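Local coordinates for anti-sigma-I factor RsgI2 (Clostridium thermocellum, PDB 4B9P), which probably senses cellulose outside the cell through this family 3 carbohydrate-binding module and, in response, releases the sigma factor SigI2 that its cytoplasmic part holds inactive, at residues A[7-12]-A[27-32]. Residues are numbered along the deposited sequence; the frame is centred on the assembly and turned at random.
Sequences IELQAY and IKLINT
Glu8 and Ile30 face each other as a hydrogen-bonded antiparallel pair, Glu8 N to Ile30 O and Ile30 N to Glu8 O both measuring 2.9 Å; Gln10 and Lys28 form the next such pair. Segments 7-12 and 27-31 are thus neighbouring lengths of strands 7-13 and 25-31 within one sheet of the CBM3 beta-sandwich. On one face, Glu8, Gln10 and Lys28 combine apolar stems with polar ends, beside the wholly apolar Ile30. The extended Gln10 chain sends its amide NE2 to Glu8 OE2 at 2.9 Å, nearly straight (168°), with the acceptor in the amide plane. Glu8 CG stands anti to the backbone N (chi1 -179°), and its chain runs beside Ile30, pointing the same way. Ile30 CD1 reaches over to the amide, 3.7 Å from Gln10 NE2, so a methyl packs against the hydrogen-bonded pair. The other end of the amide, Gln10 OE1, accepts from a water that in turn accepts from Lys28 NZ; the ammonium also makes a cation-pi contact with Tyr104.

The face with Ile7, Leu9, Ala11, Ile27 and Leu29 is buried; Leu9 packs on Ile152, Val154 and Trp162, Ile7 on Val154, Tyr161 and Trp162, and Ala11 on Ile152. Leu9 CD2 meets Ile27 CG2 at a tight 3.5 Å. Ile7 CD1 touches Leu29 CD1 at 3.9 Å, and small Ala11 sets only CB against Ile27 CG1. Past the strand end, Thr32 lays CG2 3.8 Å from Glu8 CB, while its OG1 shares a water with Ile7 O, a weak bond on the Ile7 side.

Chemically, the contact joins a hydrocarbon core layer to an outer polar network in which one amide, donating to a carboxylate and accepting from water, links Glu8 to Lys28; the carboxylate's negative charge would strengthen the hydrogen bond donated by Gln10 NE2.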
ATOM      1  N   ILE A   7       0.721  -0.498  16.635  1.00 20.31           N
ATOM      2  CA  ILE A   7       0.564   0.436  15.542  1.00 20.15           C
ATOM      3  C   ILE A   7      -0.917   0.598  15.191  1.00 19.82           C
ATOM      4  O   ILE A   7      -1.748  -0.251  15.562  1.00 21.08           O
ATOM      5  CB  ILE A   7       1.329  -0.024  14.281  1.00 21.14           C
ATOM      6  CG1 ILE A   7       0.946  -1.452  13.898  1.00 21.84           C
ATOM      7  CG2 ILE A   7       2.845   0.142  14.516  1.00 21.16           C
ATOM      8  CD1 ILE A   7       1.508  -1.912  12.596  1.00 22.49           C
ATOM      9  N   GLU A   8      -1.221   1.665  14.463  1.00 19.63           N
ATOM     10  CA  GLU A   8      -2.507   1.851  13.854  1.00 20.13           C
ATOM     11  C   GLU A   8      -2.251   2.167  12.390  1.00 18.60           C
ATOM     12  O   GLU A   8      -1.321   2.907  12.077  1.00 19.62           O
ATOM     13  CB  GLU A   8      -3.279   2.998  14.531  1.00 21.48           C
ATOM     14  CG  GLU A   8      -4.635   3.213  13.933  1.00 24.62           C
ATOM     15  CD  GLU A   8      -5.446   4.229  14.695  1.00 29.43           C
ATOM     16  OE1 GLU A   8      -6.014   3.846  15.740  1.00 35.22           O
ATOM     17  OE2 GLU A   8      -5.552   5.398  14.264  1.00 28.00           O
ATOM     18  N   LEU A   9      -3.078   1.637  11.490  1.00 18.91           N
ATOM     19  CA  LEU A   9      -2.918   1.884  10.071  1.00 17.59           C
ATOM     20  C   LEU A   9      -4.187   2.570   9.596  1.00 18.19           C
ATOM     21  O   LEU A   9      -5.288   2.018   9.750  1.00 18.75           O
ATOM     22  CB  LEU A   9      -2.682   0.563   9.357  1.00 19.10           C
ATOM     23  CG  LEU A   9      -2.304   0.512   7.886  1.00 21.99           C
ATOM     24  CD1 LEU A   9      -3.451   0.922   6.933  1.00 21.56           C
ATOM     25  CD2 LEU A   9      -0.996   1.223   7.610  1.00 24.24           C
ATOM     26  N   GLN A  10      -4.034   3.769   9.026  1.00 17.02           N
ATOM     27  CA  GLN A  10      -5.137   4.487   8.398  1.00 16.07           C
ATOM     28  C   GLN A  10      -4.908   4.522   6.900  1.00 16.84           C
ATOM     29  O   GLN A  10      -3.749   4.537   6.449  1.00 17.52           O
ATOM     30  CB  GLN A  10      -5.311   5.897   8.952  1.00 17.86           C
ATOM     31  CG  GLN A  10      -5.564   5.897  10.418  1.00 18.49           C
ATOM     32  CD  GLN A  10      -5.837   7.283  10.939  1.00 23.03           C
ATOM     33  OE1 GLN A  10      -5.936   8.219  10.177  1.00 30.84           O
ATOM     34  NE2 GLN A  10      -5.927   7.434  12.256  1.00 23.68           N
ATOM     35  N   ALA A  11      -5.974   4.537   6.112  1.00 16.53           N
ATOM     36  CA  ALA A  11      -5.798   4.534   4.657  1.00 16.68           C
ATOM     37  C   ALA A  11      -7.055   5.051   3.986  1.00 16.66           C
ATOM     38  O   ALA A  11      -8.141   5.097   4.591  1.00 17.35           O
ATOM     39  CB  ALA A  11      -5.509   3.122   4.172  1.00 17.54           C
ATOM     40  N   TYR A  12      -6.933   5.419   2.727  1.00 16.13           N
ATOM     41  CA  TYR A  12      -8.071   5.573   1.865  1.00 16.05           C
ATOM     42  C   TYR A  12      -7.585   5.469   0.427  1.00 16.84           C
ATOM     43  O   TYR A  12      -6.379   5.534   0.155  1.00 17.52           O
ATOM     44  CB  TYR A  12      -8.812   6.903   2.109  1.00 17.42           C
ATOM     45  CG  TYR A  12      -8.135   8.160   1.648  1.00 18.16           C
ATOM     46  CD1 TYR A  12      -7.062   8.698   2.362  1.00 19.56           C
ATOM     47  CD2 TYR A  12      -8.601   8.865   0.534  1.00 20.47           C
ATOM     48  CE1 TYR A  12      -6.445   9.892   1.964  1.00 21.48           C
ATOM     49  CE2 TYR A  12      -7.996  10.046   0.141  1.00 22.48           C
ATOM     50  CZ  TYR A  12      -6.935  10.563   0.859  1.00 23.60           C
ATOM     51  OH  TYR A  12      -6.340  11.747   0.455  1.00 26.48           O
ATOM     52  N   ILE A  27      -1.703   5.925   2.649  1.00 16.54           N
ATOM     53  CA  ILE A  27      -1.556   5.175   3.879  1.00 17.72           C
ATOM     54  C   ILE A  27      -0.853   6.019   4.924  1.00 17.87           C
ATOM     55  O   ILE A  27       0.073   6.763   4.612  1.00 19.14           O
ATOM     56  CB  ILE A  27      -0.765   3.886   3.563  1.00 20.24           C
ATOM     57  CG1 ILE A  27      -1.601   2.972   2.621  1.00 21.50           C
ATOM     58  CG2 ILE A  27      -0.393   3.142   4.797  1.00 24.15           C
ATOM     59  CD1 ILE A  27      -0.800   1.831   1.938  1.00 23.15           C
ATOM     60  N   LYS A  28      -1.291   5.879   6.169  1.00 18.12           N
ATOM     61  CA  LYS A  28      -0.665   6.539   7.305  1.00 18.81           C
ATOM     62  C   LYS A  28      -0.421   5.462   8.359  1.00 17.18           C
ATOM     63  O   LYS A  28      -1.387   4.836   8.836  1.00 19.61           O
ATOM     64  CB  LYS A  28      -1.557   7.658   7.822  1.00 21.10           C
ATOM     65  CG  LYS A  28      -1.008   8.493   8.925  1.00 24.38           C
ATOM     66  CD  LYS A  28      -1.925   9.717   9.181  1.00 26.18           C
ATOM     67  CE  LYS A  28      -1.512  10.476  10.405  1.00 33.44           C
ATOM     68  NZ  LYS A  28      -2.434  11.590  10.778  1.00 35.61           N
ATOM     69  N   LEU A  29       0.840   5.222   8.671  1.00 18.15           N
ATOM     70  CA  LEU A  29       1.215   4.248   9.681  1.00 19.06           C
ATOM     71  C   LEU A  29       1.609   4.983  10.932  1.00 19.26           C
ATOM     72  O   LEU A  29       2.522   5.829  10.891  1.00 20.09           O
ATOM     73  CB  LEU A  29       2.429   3.473   9.207  1.00 20.73           C
ATOM     74  CG  LEU A  29       3.110   2.528  10.183  1.00 22.60           C
ATOM     75  CD1 LEU A  29       2.194   1.370  10.523  1.00 26.58           C
ATOM     76  CD2 LEU A  29       4.455   2.044   9.626  1.00 26.38           C
ATOM     77  N   ILE A  30       0.932   4.681  12.023  1.00 18.79           N
ATOM     78  CA  ILE A  30       1.117   5.420  13.269  1.00 18.97           C
ATOM     79  C   ILE A  30       1.623   4.502  14.359  1.00 18.10           C
ATOM     80  O   ILE A  30       1.086   3.413  14.558  1.00 19.66           O
ATOM     81  CB  ILE A  30      -0.196   6.093  13.766  1.00 19.79           C
ATOM     82  CG1 ILE A  30      -0.801   6.930  12.632  1.00 23.32           C
ATOM     83  CG2 ILE A  30       0.065   6.915  15.020  1.00 22.39           C
ATOM     84  CD1 ILE A  30      -2.285   6.717  12.488  1.00 27.93           C
ATOM     85  N   ASN A  31       2.655   4.938  15.076  1.00 19.04           N
ATOM     86  CA  ASN A  31       3.125   4.178  16.208  1.00 18.41           C
ATOM     87  C   ASN A  31       2.304   4.595  17.435  1.00 20.08           C
ATOM     88  O   ASN A  31       2.447   5.704  17.964  1.00 21.26           O
ATOM     89  CB  ASN A  31       4.613   4.446  16.420  1.00 20.60           C
ATOM     90  CG  ASN A  31       5.218   3.563  17.516  1.00 19.97           C
ATOM     91  OD1 ASN A  31       4.474   3.018  18.348  1.00 20.89           O
ATOM     92  ND2 ASN A  31       6.538   3.423  17.526  1.00 21.10           N
ATOM     93  N   THR A  32       1.445   3.697  17.891  1.00 20.88           N
ATOM     94  CA  THR A  32       0.563   4.021  19.009  1.00 22.08           C
ATOM     95  C   THR A  32       0.998   3.323  20.298  1.00 22.80           C
ATOM     96  O   THR A  32       0.379   3.553  21.334  1.00 27.51           O
ATOM     97  CB  THR A  32      -0.905   3.684  18.694  1.00 21.47           C
ATOM     98  OG1 THR A  32      -0.974   2.293  18.383  1.00 23.90           O
ATOM     99  CG2 THR A  32      -1.435   4.467  17.512  1.00 22.89           C
TER
HETATM  100  O   HOH W   1      -3.533   1.296  17.770  1.00 51.68           O
HETATM  101  O   HOH W   2      -5.481  10.969  10.463  1.00 40.64           O